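Isocitrate dehydrogenase [NAD] subunit 2, mitochondrial (PDB 3BLX) catalyses, as part of a hetero-octameric allosteric enzyme of the citric acid cycle, the NAD-dependent oxidative decarboxylation of isocitrate to 2-oxoglutarate, and also binds mitochondrial mRNA leaders. Local coordinates at residues Lys21-Phe26 against Glu52-Asp57; Val82-Pro87 against Leu300-Met305; Phe107-Asn112 against Ile274-Ala279; Lys41-Ala46 against Ala349-Leu354; Pro6-Tyr11 against Val168-Phe173. One frame throughout, in Å; residues are numbered along the deposited sequence.

Contact 1: Lys21-Phe26 against Glu52-Asp57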
# COMPACT_ATOMS: atom_id res chain seq x y z
N LYS B 21 1.94 -68.37 21.21
CA LYS B 21 1.29 -67.37 20.38
C LYS B 21 2.18 -66.14 20.25
O LYS B 21 2.68 -65.62 21.24
CB LYS B 21 -0.05 -66.95 21.01
CG LYS B 21 -1.18 -67.95 20.87
CD LYS B 21 -2.52 -67.32 21.25
CE LYS B 21 -3.70 -68.15 20.76
NZ LYS B 21 -5.00 -67.41 20.78
N TYR B 22 2.37 -65.68 19.01
CA TYR B 22 3.15 -64.48 18.73
C TYR B 22 2.48 -63.21 19.26
O TYR B 22 1.26 -63.05 19.14
CB TYR B 22 3.36 -64.32 17.22
CG TYR B 22 4.24 -65.37 16.60
CD1 TYR B 22 3.69 -66.46 15.93
CD2 TYR B 22 5.62 -65.27 16.66
CE1 TYR B 22 4.49 -67.42 15.35
CE2 TYR B 22 6.43 -66.22 16.09
CZ TYR B 22 5.86 -67.29 15.43
OH TYR B 22 6.67 -68.24 14.86
N THR B 23 3.27 -62.32 19.85
CA THR B 23 2.77 -61.02 20.30
C THR B 23 2.77 -60.00 19.16
O THR B 23 3.79 -59.81 18.49
CB THR B 23 3.60 -60.49 21.48
OG1 THR B 23 4.97 -60.92 21.35
CG2 THR B 23 3.05 -61.00 22.79
N VAL B 24 1.63 -59.34 18.95
CA VAL B 24 1.47 -58.32 17.91
C VAL B 24 0.75 -57.05 18.41
O VAL B 24 -0.43 -57.10 18.78
CB VAL B 24 0.69 -58.89 16.71
CG1 VAL B 24 0.36 -57.79 15.72
CG2 VAL B 24 1.49 -60.00 16.04
N SER B 25 1.44 -55.91 18.42
CA SER B 25 0.84 -54.64 18.84
C SER B 25 -0.32 -54.31 17.93
O SER B 25 -0.35 -54.75 16.79
CB SER B 25 1.87 -53.52 18.81
OG SER B 25 2.98 -53.79 19.64
N PHE B 26 -1.30 -53.56 18.41
CA PHE B 26 -2.40 -53.21 17.53
C PHE B 26 -2.52 -51.73 17.09
O PHE B 26 -2.14 -51.39 15.98
CB PHE B 26 -3.72 -53.72 18.05
CG PHE B 26 -4.66 -54.13 16.97
CD1 PHE B 26 -4.78 -55.45 16.60
CD2 PHE B 26 -5.40 -53.18 16.27
CE1 PHE B 26 -5.63 -55.83 15.59
CE2 PHE B 26 -6.24 -53.55 15.25
CZ PHE B 26 -6.36 -54.88 14.91
N GLU B 52 -1.62 -63.13 19.80
CA GLU B 52 -2.30 -62.41 20.86
C GLU B 52 -2.03 -60.91 20.67
O GLU B 52 -0.88 -60.50 20.48
CB GLU B 52 -1.80 -62.88 22.23
CG GLU B 52 -0.30 -62.72 22.43
CD GLU B 52 0.20 -63.34 23.72
OE1 GLU B 52 -0.23 -64.47 24.06
OE2 GLU B 52 1.04 -62.69 24.37
N TRP B 53 -3.08 -60.11 20.73
CA TRP B 53 -2.96 -58.67 20.50
C TRP B 53 -2.40 -57.90 21.69
O TRP B 53 -1.91 -58.49 22.65
CB TRP B 53 -4.32 -58.13 20.11
CG TRP B 53 -4.90 -58.86 18.93
CD1 TRP B 53 -6.06 -59.58 18.90
CD2 TRP B 53 -4.35 -58.94 17.61
NE1 TRP B 53 -6.27 -60.10 17.64
CE2 TRP B 53 -5.23 -59.72 16.83
CE3 TRP B 53 -3.19 -58.43 17.00
CZ2 TRP B 53 -5.00 -60.00 15.49
CZ3 TRP B 53 -2.97 -58.70 15.67
CH2 TRP B 53 -3.86 -59.48 14.93
N GLU B 54 -2.45 -56.57 21.63
CA GLU B 54 -1.86 -55.72 22.66
C GLU B 54 -2.10 -54.26 22.33
O GLU B 54 -1.16 -53.48 22.23
CB GLU B 54 -0.36 -55.99 22.77
CG GLU B 54 0.31 -55.35 23.99
CD GLU B 54 1.75 -55.83 24.22
OE1 GLU B 54 2.13 -56.88 23.65
OE2 GLU B 54 2.50 -55.16 24.97
N SER B 55 -3.36 -53.88 22.17
CA SER B 55 -3.72 -52.56 21.67
C SER B 55 -2.90 -51.42 22.29
O SER B 55 -2.83 -51.30 23.51
CB SER B 55 -5.22 -52.30 21.84
OG SER B 55 -5.68 -52.84 23.06
N CYS B 56 -2.28 -50.61 21.42
CA CYS B 56 -1.46 -49.48 21.84
C CYS B 56 -2.16 -48.16 21.58
O CYS B 56 -3.00 -48.07 20.69
CB CYS B 56 -0.15 -49.45 21.05
SG CYS B 56 0.86 -50.93 21.16
N ASP B 57 -1.82 -47.14 22.35
CA ASP B 57 -2.25 -45.79 22.04
C ASP B 57 -1.04 -45.02 21.54
O ASP B 57 0.02 -45.07 22.15
CB ASP B 57 -2.86 -45.11 23.26
CG ASP B 57 -3.46 -43.75 22.93
OD1 ASP B 57 -4.27 -43.68 21.99
OD2 ASP B 57 -3.13 -42.76 23.63
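The backbones of 21-26 and 52-57 run in nearly the same direction, 24° apart, and a parallel bridge pairs T23 with E52: E52 N donates to Y22 O at 3.0 Å, V24 N donates to E52 O at 3.2 Å, and both donors lie in the plane of the carbonyl they meet. T23 and E52 therefore point the same way from the ribbon, and the glutamate chain runs out beside the threonine methyl, CG2 being 3.8 Å from E52 CG. On the other side V24 and W53 lie alongside each other, with V24 CG1 3.5 Å from CZ3 at the rim of the indole. F26 meets W53 edge-to-face: its CD1-CE1 edge points at the face of the indole, the planes at 83° and the six-membered rings centred 4.9 Å apart. A broad tryptophan suits this place, since its edge takes the valine while its face takes the phenylalanine. Small S25 lets C56 SG come within 3.6 Å of its CB, while its hydroxyl bonds to N80 and S76. Helix 71-80 thus borders the S25 and C56 side; K41 of helix 33-45 lies by W53 and makes a cation-pi contact with F26, and V24 and F26 also touch strand 82-85.

Contact 2: Val82-Pro87 against Leu300-Met305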
# COMPACT_ATOMS: atom_id res chain seq x y z
N VAL B 82 6.36 -56.04 15.43
CA VAL B 82 5.29 -55.94 14.45
C VAL B 82 4.09 -55.20 15.04
O VAL B 82 3.81 -55.33 16.23
CB VAL B 82 4.84 -57.31 13.96
CG1 VAL B 82 3.54 -57.20 13.21
CG2 VAL B 82 5.88 -57.88 13.06
N ALA B 83 3.41 -54.43 14.20
CA ALA B 83 2.18 -53.72 14.59
C ALA B 83 1.22 -53.71 13.41
O ALA B 83 1.64 -53.85 12.27
CB ALA B 83 2.49 -52.31 15.02
N LEU B 84 -0.06 -53.55 13.71
CA LEU B 84 -1.09 -53.47 12.68
C LEU B 84 -2.08 -52.37 12.99
O LEU B 84 -3.04 -52.61 13.70
CB LEU B 84 -1.85 -54.79 12.60
CG LEU B 84 -3.12 -54.76 11.75
CD1 LEU B 84 -2.75 -54.86 10.29
CD2 LEU B 84 -4.05 -55.87 12.13
N LYS B 85 -1.88 -51.17 12.45
CA LYS B 85 -2.72 -50.04 12.82
C LYS B 85 -3.85 -49.76 11.82
O LYS B 85 -3.71 -49.98 10.63
CB LYS B 85 -1.88 -48.77 13.06
CG LYS B 85 -1.27 -48.16 11.83
CD LYS B 85 -0.44 -46.91 12.16
CE LYS B 85 -1.30 -45.67 12.31
NZ LYS B 85 -1.98 -45.28 11.04
N GLY B 86 -4.97 -49.27 12.34
CA GLY B 86 -6.05 -48.77 11.50
C GLY B 86 -5.91 -47.27 11.38
O GLY B 86 -4.88 -46.72 11.76
N PRO B 87 -6.95 -46.60 10.86
CA PRO B 87 -6.97 -45.16 10.56
C PRO B 87 -6.85 -44.28 11.81
O PRO B 87 -7.18 -44.73 12.90
CB PRO B 87 -8.37 -44.95 9.96
CG PRO B 87 -8.86 -46.29 9.62
CD PRO B 87 -8.25 -47.22 10.61
N LEU B 300 -6.39 -57.06 4.41
CA LEU B 300 -5.35 -57.37 3.45
C LEU B 300 -3.98 -56.96 3.98
O LEU B 300 -2.98 -57.52 3.56
CB LEU B 300 -5.63 -56.71 2.10
CG LEU B 300 -6.78 -57.38 1.36
CD1 LEU B 300 -7.32 -56.50 0.25
CD2 LEU B 300 -6.30 -58.70 0.81
N SER B 301 -3.96 -56.00 4.89
CA SER B 301 -2.70 -55.61 5.53
C SER B 301 -2.32 -56.68 6.52
O SER B 301 -1.15 -56.85 6.83
CB SER B 301 -2.81 -54.25 6.25
OG SER B 301 -3.33 -53.24 5.40
N SER B 302 -3.33 -57.37 7.04
CA SER B 302 -3.13 -58.50 7.94
C SER B 302 -2.39 -59.59 7.19
O SER B 302 -1.42 -60.17 7.69
CB SER B 302 -4.47 -59.07 8.42
OG SER B 302 -5.38 -58.05 8.72
N VAL B 303 -2.87 -59.88 5.99
CA VAL B 303 -2.21 -60.81 5.11
C VAL B 303 -0.75 -60.45 4.93
O VAL B 303 0.13 -61.29 5.10
CB VAL B 303 -2.85 -60.83 3.73
CG1 VAL B 303 -2.17 -61.84 2.87
CG2 VAL B 303 -4.31 -61.13 3.86
N MET B 304 -0.48 -59.19 4.58
CA MET B 304 0.89 -58.75 4.39
C MET B 304 1.72 -58.94 5.65
O MET B 304 2.90 -59.27 5.58
CB MET B 304 0.94 -57.27 3.98
CG MET B 304 0.30 -56.93 2.65
SD MET B 304 0.56 -55.18 2.19
CE MET B 304 2.28 -55.27 1.71
N MET B 305 1.09 -58.71 6.80
CA MET B 305 1.74 -58.88 8.09
C MET B 305 2.05 -60.36 8.37
O MET B 305 3.18 -60.72 8.73
CB MET B 305 0.88 -58.29 9.20
CG MET B 305 1.55 -58.29 10.55
SD MET B 305 0.47 -57.76 11.87
CE MET B 305 -0.94 -58.87 11.66
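S301 OG is gripped by two carbonyl oxygens: A297 O, one turn earlier in its own helix, takes the main hydrogen bond, and E278 O of strand 275-279 adds a weak one. With its hydroxyl so held, S301 presents its CB to the neighbouring strand; S302 has its own hydroxyl tied to L298 O and only skirts L84. Helical segment 300-305 runs antiparallel to strand 82-85, the short axes at 173° and 9.5 Å apart at closest approach. V82 and L84, alternate residues of the strand, both turn toward the helix. L84, with CG anti to the backbone N, lays CD1 against the start of the helical segment, 4.1 Å from S301 CB. One turn further on, M305 extends from the helix: its first two torsions, both anti (chi1 -174°, chi2 -173°), carry the sulfur to the strand, and the bend at chi3 turns only CE. M305 SD thus lies 3.4 Å from V82 CG1 and 3.8 Å from L84 CB. A flexible, unbranched thioether suits this place because it can follow the uneven surface left by a valine and a leucine. V40 of helix 33-45 closes on L84 and S302. The side-chain contacts are mainly apolar, and the cohesion of helix and strand here probably rests on fit and the exclusion of water rather than on directional bonds.

Contact 3: Phe107-Asn112 against Ile274-Ala279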
# COMPACT_ATOMS: atom_id res chain seq x y z
N PHE B 107 10.54 -45.51 14.59
CA PHE B 107 10.74 -46.95 14.39
C PHE B 107 11.67 -47.34 13.25
O PHE B 107 11.82 -48.52 12.96
CB PHE B 107 9.40 -47.67 14.21
CG PHE B 107 8.50 -47.51 15.38
CD1 PHE B 107 7.29 -46.86 15.26
CD2 PHE B 107 8.89 -47.97 16.63
CE1 PHE B 107 6.47 -46.68 16.36
CE2 PHE B 107 8.07 -47.80 17.74
CZ PHE B 107 6.86 -47.15 17.60
N GLY B 108 12.29 -46.34 12.63
CA GLY B 108 13.26 -46.57 11.57
C GLY B 108 12.65 -47.17 10.32
O GLY B 108 13.30 -48.00 9.67
N LEU B 109 11.42 -46.76 10.00
CA LEU B 109 10.73 -47.25 8.81
C LEU B 109 11.21 -46.53 7.55
O LEU B 109 11.03 -45.33 7.42
CB LEU B 109 9.22 -47.08 8.96
CG LEU B 109 8.65 -47.54 10.29
CD1 LEU B 109 7.16 -47.33 10.30
CD2 LEU B 109 8.99 -49.00 10.57
N PHE B 110 11.79 -47.27 6.62
CA PHE B 110 12.42 -46.64 5.48
C PHE B 110 11.70 -46.96 4.17
O PHE B 110 11.82 -46.21 3.20
CB PHE B 110 13.91 -47.01 5.42
CG PHE B 110 14.15 -48.48 5.27
CD1 PHE B 110 14.11 -49.07 4.01
CD2 PHE B 110 14.38 -49.28 6.37
CE1 PHE B 110 14.30 -50.44 3.86
CE2 PHE B 110 14.59 -50.65 6.23
CZ PHE B 110 14.54 -51.23 4.98
N ALA B 111 10.96 -48.05 4.13
CA ALA B 111 10.29 -48.46 2.90
C ALA B 111 8.80 -48.59 3.09
O ALA B 111 8.34 -49.10 4.10
CB ALA B 111 10.85 -49.76 2.40
N ASN B 112 8.05 -48.12 2.11
CA ASN B 112 6.60 -48.23 2.10
C ASN B 112 6.20 -49.13 0.93
O ASN B 112 6.49 -48.81 -0.20
CB ASN B 112 5.96 -46.83 1.95
CG ASN B 112 4.44 -46.85 2.03
OD1 ASN B 112 3.75 -46.56 1.05
ND2 ASN B 112 3.92 -47.18 3.19
N ILE B 274 11.50 -53.25 13.13
CA ILE B 274 10.05 -53.08 13.27
C ILE B 274 9.38 -52.93 11.91
O ILE B 274 10.01 -52.49 10.95
CB ILE B 274 9.68 -51.85 14.15
CG1 ILE B 274 10.36 -51.89 15.52
CG2 ILE B 274 8.19 -51.76 14.35
CD1 ILE B 274 11.62 -51.02 15.61
N SER B 275 8.11 -53.31 11.81
CA SER B 275 7.32 -53.11 10.59
C SER B 275 5.86 -52.93 10.93
O SER B 275 5.26 -53.73 11.63
CB SER B 275 7.48 -54.30 9.64
OG SER B 275 8.75 -54.31 9.02
N ILE B 276 5.27 -51.87 10.41
CA ILE B 276 3.89 -51.53 10.73
C ILE B 276 3.05 -51.68 9.49
O ILE B 276 3.49 -51.35 8.40
CB ILE B 276 3.83 -50.10 11.24
CG1 ILE B 276 4.67 -50.00 12.52
CG2 ILE B 276 2.41 -49.68 11.47
CD1 ILE B 276 4.52 -48.69 13.25
N PHE B 277 1.83 -52.19 9.64
CA PHE B 277 0.97 -52.51 8.51
C PHE B 277 -0.34 -51.83 8.70
O PHE B 277 -0.89 -51.86 9.79
CB PHE B 277 0.77 -54.02 8.43
CG PHE B 277 2.04 -54.78 8.19
CD1 PHE B 277 2.36 -55.24 6.92
CD2 PHE B 277 2.94 -54.98 9.24
CE1 PHE B 277 3.56 -55.94 6.70
CE2 PHE B 277 4.15 -55.68 9.02
CZ PHE B 277 4.46 -56.16 7.75
N GLU B 278 -0.84 -51.19 7.66
CA GLU B 278 -2.01 -50.33 7.81
C GLU B 278 -2.79 -50.19 6.54
O GLU B 278 -2.25 -50.32 5.45
CB GLU B 278 -1.58 -48.93 8.28
CG GLU B 278 -0.48 -48.27 7.45
CD GLU B 278 -0.19 -46.80 7.87
OE1 GLU B 278 -1.06 -46.13 8.47
OE2 GLU B 278 0.93 -46.31 7.58
N ALA B 279 -4.08 -49.91 6.68
CA ALA B 279 -4.86 -49.45 5.55
C ALA B 279 -4.49 -47.98 5.33
O ALA B 279 -3.98 -47.33 6.23
CB ALA B 279 -6.33 -49.59 5.84
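Segment 107-112 leaves a helix and enters strand 109-117 at a slant to 274-279, the backbones coming nearest where F107 CA lies 6.3 Å from I274 CA. The two strands are not sheet neighbours: strand 266-271 runs between them, and F110 and A111 both face its I270 in a classic beta bulge. G108, at positive phi, ends the helix in a Schellman motif, a backbone turn that comes easily to glycine, and so F107 and L109 can both reach the other segment. I276, its CG1 anti to the carbonyl carbon, sets CD1 against both, crossing each at about a right angle, 3.9 Å from F107 CD1 and 4.2 Å from L109 CD1. I274 meets F107 nearer the backbone, CB to CB at 4.2 Å, and its CD1 lies 3.6 Å from F107 O. The other leucine branch, L109 CD2, rests 3.7 Å from I274 O. A leucine suits position 109 because each of its methyls serves a different neighbour. L109 also lies about 4 Å, side chain to side chain, from R104, which by similarity binds substrate. The side-chain contacts are apolar, with two backbone oxygens touched by methyls, and this buried interface is held by packing rather than by directional bonds.

Contact 4: Lys41-Ala46 against Ala349-Leu354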
# COMPACT_ATOMS: atom_id res chain seq x y z
N LYS B 41 -9.89 -59.29 14.47
CA LYS B 41 -9.67 -60.20 15.58
C LYS B 41 -10.59 -61.43 15.49
O LYS B 41 -10.17 -62.56 15.77
CB LYS B 41 -9.88 -59.45 16.91
CG LYS B 41 -8.88 -58.33 17.15
CD LYS B 41 -9.24 -57.49 18.38
CE LYS B 41 -8.09 -56.55 18.75
NZ LYS B 41 -8.15 -56.04 20.14
N LYS B 42 -11.84 -61.21 15.07
CA LYS B 42 -12.82 -62.28 14.92
C LYS B 42 -12.49 -63.26 13.78
O LYS B 42 -12.93 -64.41 13.78
CB LYS B 42 -14.23 -61.70 14.69
CG LYS B 42 -14.84 -61.00 15.90
CD LYS B 42 -16.31 -60.60 15.65
CE LYS B 42 -16.92 -59.94 16.88
NZ LYS B 42 -18.35 -59.60 16.66
N ILE B 43 -11.72 -62.78 12.81
CA ILE B 43 -11.30 -63.60 11.68
C ILE B 43 -9.95 -64.23 11.96
O ILE B 43 -9.57 -65.21 11.34
CB ILE B 43 -11.24 -62.76 10.39
CG1 ILE B 43 -12.61 -62.17 10.08
CG2 ILE B 43 -10.78 -63.58 9.22
CD1 ILE B 43 -12.70 -61.57 8.69
N PHE B 44 -9.22 -63.66 12.91
CA PHE B 44 -7.92 -64.21 13.28
C PHE B 44 -8.12 -65.29 14.34
O PHE B 44 -7.36 -66.27 14.39
CB PHE B 44 -6.97 -63.10 13.79
CG PHE B 44 -5.98 -62.61 12.74
CD1 PHE B 44 -6.39 -62.32 11.45
CD2 PHE B 44 -4.65 -62.42 13.06
CE1 PHE B 44 -5.49 -61.88 10.50
CE2 PHE B 44 -3.75 -61.97 12.11
CZ PHE B 44 -4.17 -61.71 10.83
N SER B 45 -9.14 -65.12 15.17
CA SER B 45 -9.51 -66.14 16.15
C SER B 45 -10.20 -67.31 15.44
O SER B 45 -9.87 -68.47 15.67
CB SER B 45 -10.42 -65.54 17.24
OG SER B 45 -10.55 -66.42 18.35
N ALA B 46 -11.15 -66.98 14.56
CA ALA B 46 -11.92 -67.99 13.82
C ALA B 46 -11.10 -68.85 12.85
O ALA B 46 -11.55 -69.91 12.44
CB ALA B 46 -13.08 -67.33 13.08
N ALA B 349 -19.47 -63.65 6.94
CA ALA B 349 -19.56 -64.10 5.56
C ALA B 349 -18.20 -64.56 5.08
O ALA B 349 -18.10 -65.45 4.25
CB ALA B 349 -20.09 -63.00 4.66
N VAL B 350 -17.16 -63.95 5.64
CA VAL B 350 -15.78 -64.31 5.35
C VAL B 350 -15.40 -65.52 6.17
O VAL B 350 -14.71 -66.41 5.68
CB VAL B 350 -14.81 -63.13 5.65
CG1 VAL B 350 -13.38 -63.61 5.93
CG2 VAL B 350 -14.83 -62.12 4.51
N ILE B 351 -15.83 -65.57 7.42
CA ILE B 351 -15.54 -66.71 8.29
C ILE B 351 -16.18 -67.98 7.71
O ILE B 351 -15.71 -69.10 7.96
CB ILE B 351 -16.01 -66.50 9.75
CG1 ILE B 351 -15.53 -65.15 10.30
CG2 ILE B 351 -15.52 -67.63 10.65
CD1 ILE B 351 -16.01 -64.85 11.71
N LYS B 352 -17.25 -67.79 6.93
CA LYS B 352 -17.94 -68.89 6.23
C LYS B 352 -16.97 -69.67 5.35
O LYS B 352 -16.73 -70.85 5.57
CB LYS B 352 -19.10 -68.36 5.37
CG LYS B 352 -20.34 -67.90 6.13
CD LYS B 352 -20.85 -68.97 7.08
CE LYS B 352 -22.03 -68.46 7.92
NZ LYS B 352 -22.49 -69.48 8.91
N ARG B 353 -16.42 -68.99 4.35
CA ARG B 353 -15.46 -69.61 3.44
C ARG B 353 -14.03 -69.55 3.96
O ARG B 353 -13.07 -69.76 3.22
CB ARG B 353 -15.57 -69.00 2.04
CG ARG B 353 -15.82 -67.53 2.01
CD ARG B 353 -17.31 -67.19 2.07
NE ARG B 353 -17.88 -66.93 0.75
CZ ARG B 353 -19.09 -66.42 0.53
NH1 ARG B 353 -19.89 -66.10 1.54
NH2 ARG B 353 -19.51 -66.22 -0.72
N LEU B 354 -13.89 -69.30 5.25
CA LEU B 354 -12.59 -69.13 5.88
C LEU B 354 -11.67 -70.35 5.72
O LEU B 354 -10.44 -70.24 5.66
CB LEU B 354 -12.76 -68.79 7.36
CG LEU B 354 -11.48 -68.80 8.19
CD1 LEU B 354 -10.53 -67.77 7.64
CD2 LEU B 354 -11.80 -68.53 9.65
OXT LEU B 354 -12.14 -71.48 5.64
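The apolar contacts centre on I43, which faces the last turn of helix 343-352. Its CG1 is anti to the carbonyl carbon and the chain runs on extended (chi2 -168°), so that CD1 reaches V350 CG1 at 3.5 Å; the two side chains cross at about a right angle. I43 CG1 also passes I351 CG1 at 4.2 Å, while I43 CG2 approaches L354 CD1 at 4.5 Å. One turn further along, A46 CB touches both I351 CG2, 3.5 Å away, and L354 CD2, 3.9 Å away; a methyl is enough to meet the two. An alanine in place of I43 would lose the gamma and delta carbons that touch V350, I351 and L354 and would probably loosen the hold on the chain terminus. In the isocitrate and isopropylmalate dehydrogenase fold the large domain draws on both ends of the chain, and here an early helix, 33-45, meets the last one. I318 of helix 312-326 and L299 of helix 296-309 also touch I43. Backbone oxygens take part through carbon neighbours: I351 CD1 lies 3.7 Å from K42 O, and L354 CD2 is laid against the carbonyl of A46. Of the charged groups, K42 leads its amine away from the partner helix, and L354 carries the C-terminal carboxylate.

Contact 5: Pro6-Tyr11 against Val168-Phe173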
# COMPACT_ATOMS: atom_id res chain seq x y z
N PRO B 6 12.33 -61.59 2.59
CA PRO B 6 13.38 -60.57 2.50
C PRO B 6 14.30 -60.51 3.71
O PRO B 6 13.81 -60.40 4.84
CB PRO B 6 12.60 -59.25 2.40
CG PRO B 6 11.29 -59.64 1.81
CD PRO B 6 10.99 -61.01 2.35
N SER B 7 15.62 -60.57 3.48
CA SER B 7 16.61 -60.49 4.55
C SER B 7 16.71 -59.08 5.15
O SER B 7 17.16 -58.91 6.28
CB SER B 7 17.98 -60.93 4.03
OG SER B 7 18.96 -60.83 5.05
N ILE B 8 16.26 -58.08 4.38
CA ILE B 8 16.36 -56.67 4.76
C ILE B 8 15.62 -56.29 6.04
O ILE B 8 16.23 -55.82 7.01
CB ILE B 8 15.86 -55.75 3.64
CG1 ILE B 8 16.85 -55.72 2.49
CG2 ILE B 8 15.71 -54.36 4.16
CD1 ILE B 8 18.16 -55.07 2.85
N GLY B 9 14.31 -56.46 6.06
CA GLY B 9 13.57 -56.19 7.27
C GLY B 9 13.03 -57.44 7.92
O GLY B 9 11.87 -57.48 8.32
N ARG B 10 13.88 -58.47 8.03
CA ARG B 10 13.46 -59.80 8.52
C ARG B 10 12.77 -59.77 9.87
O ARG B 10 13.21 -59.08 10.79
CB ARG B 10 14.66 -60.74 8.61
CG ARG B 10 14.93 -61.51 7.34
CD ARG B 10 14.06 -62.75 7.22
NE ARG B 10 14.75 -63.95 7.68
CZ ARG B 10 15.69 -64.59 6.99
NH1 ARG B 10 16.05 -64.13 5.79
NH2 ARG B 10 16.27 -65.69 7.48
N TYR B 11 11.69 -60.54 10.00
CA TYR B 11 11.01 -60.69 11.28
C TYR B 11 11.77 -61.64 12.24
O TYR B 11 11.96 -62.82 11.93
CB TYR B 11 9.58 -61.18 11.06
CG TYR B 11 8.78 -61.34 12.34
CD1 TYR B 11 8.06 -62.50 12.61
CD2 TYR B 11 8.74 -60.32 13.28
CE1 TYR B 11 7.31 -62.64 13.77
CE2 TYR B 11 7.99 -60.45 14.45
CZ TYR B 11 7.29 -61.62 14.69
OH TYR B 11 6.55 -61.74 15.86
N VAL B 168 16.06 -48.96 0.14
CA VAL B 168 14.80 -49.22 -0.56
C VAL B 168 15.06 -50.03 -1.80
O VAL B 168 14.20 -50.76 -2.23
CB VAL B 168 14.04 -47.97 -1.09
CG1 VAL B 168 12.89 -47.63 -0.21
CG2 VAL B 168 14.97 -46.81 -1.34
N ILE B 169 16.24 -49.86 -2.40
CA ILE B 169 16.52 -50.57 -3.63
C ILE B 169 16.89 -52.03 -3.31
O ILE B 169 16.38 -52.94 -3.96
CB ILE B 169 17.55 -49.84 -4.49
CG1 ILE B 169 16.95 -48.52 -4.96
CG2 ILE B 169 17.94 -50.68 -5.68
CD1 ILE B 169 17.89 -47.66 -5.74
N ARG B 170 17.71 -52.25 -2.30
CA ARG B 170 17.94 -53.64 -1.83
C ARG B 170 16.60 -54.30 -1.54
O ARG B 170 16.32 -55.37 -2.05
CB ARG B 170 18.81 -53.72 -0.56
CG ARG B 170 20.28 -53.69 -0.83
CD ARG B 170 21.04 -54.44 0.22
NE ARG B 170 22.19 -55.08 -0.41
CZ ARG B 170 23.35 -54.47 -0.58
NH1 ARG B 170 23.51 -53.22 -0.15
NH2 ARG B 170 24.35 -55.10 -1.18
N TYR B 171 15.79 -53.64 -0.73
CA TYR B 171 14.52 -54.21 -0.32
C TYR B 171 13.66 -54.51 -1.52
O TYR B 171 12.93 -55.48 -1.51
CB TYR B 171 13.78 -53.30 0.65
CG TYR B 171 12.54 -53.95 1.20
CD1 TYR B 171 12.59 -54.72 2.36
CD2 TYR B 171 11.32 -53.82 0.56
CE1 TYR B 171 11.47 -55.33 2.86
CE2 TYR B 171 10.18 -54.45 1.05
CZ TYR B 171 10.27 -55.20 2.20
OH TYR B 171 9.15 -55.82 2.70
N ALA B 172 13.76 -53.69 -2.56
CA ALA B 172 12.90 -53.89 -3.73
C ALA B 172 13.30 -55.14 -4.44
O ALA B 172 12.45 -55.85 -4.96
CB ALA B 172 12.97 -52.72 -4.68
N PHE B 173 14.60 -55.39 -4.50
CA PHE B 173 15.11 -56.61 -5.10
C PHE B 173 14.65 -57.85 -4.30
O PHE B 173 13.99 -58.72 -4.84
CB PHE B 173 16.63 -56.56 -5.22
CG PHE B 173 17.12 -55.79 -6.42
CD1 PHE B 173 17.96 -54.69 -6.28
CD2 PHE B 173 16.74 -56.16 -7.70
CE1 PHE B 173 18.41 -53.99 -7.39
CE2 PHE B 173 17.19 -55.46 -8.81
CZ PHE B 173 18.02 -54.36 -8.65
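With CG1 anti to the carbonyl carbon (chi1 -73°) and CG2 anti to the backbone N, I8 spreads its two branches over neighbouring residues of helix 162-178, while Y171, its CG anti to the backbone N (chi1 -173°), swings its ring out along the N-terminal loop. I8 CG2 meets that ring at the edge, in its plane, 3.6 Å from Y171 CD1. The other branch turns at its second torsion (chi2 -67°), bringing I8 CD1 to 3.7 Å from R170 CB and 4.0 Å from R170 CD, so that isoleucine and arginine cross at about a right angle. R170 offers its aliphatic base and carries its charge away, where E210 and E166 each form a salt bridge with the guanidinium; a long chain that is apolar first and charged last suits both tasks. P6 CB lies 4.1 Å from Y171 CE1. A ring-closed proline suits such a stretch without regular structure, where it limits backbone freedom. A glycine in place of I8 would remove both branches, and the loop would probably lose most of its grip on Y171 and R170. The helix side is backed by strand 109-117, V113 touching Y171, whereas G9 O of the loop accepts a hydrogen bond from H308 in helix 296-309. Such an arm, irregular in itself, links helix 162-178 of the smaller domain in this dehydrogenase fold with a helix of the larger one; Y171 lies about 10 Å, side chain to side chain, from R135, which by similarity binds substrate.

In the fold
Contacts 1, 2 and 3 form a connected series: S25 N lies 3.3 Å from V82 O, a probable hydrogen bond, and K85 NZ forms a 2.9 Å salt bridge with E278 OE1, strands 82-85 and 275-279 being sheet neighbours. Contact 4 lies at the outer end, where F44 meets W53 of contact 1 and S302 of contact 2. Contact 5 joins contact 3 through F110 CZ, 3.4 Å from I8 CG2, while Y11 reaches contacts 1 and 2. Toward the active site inferred by similarity, L109 of contact 3 is about 10 Å from Y142 and S301 of contact 2 about 9 Å from R114, between side chains; contacts 1 and 4 lie away from it.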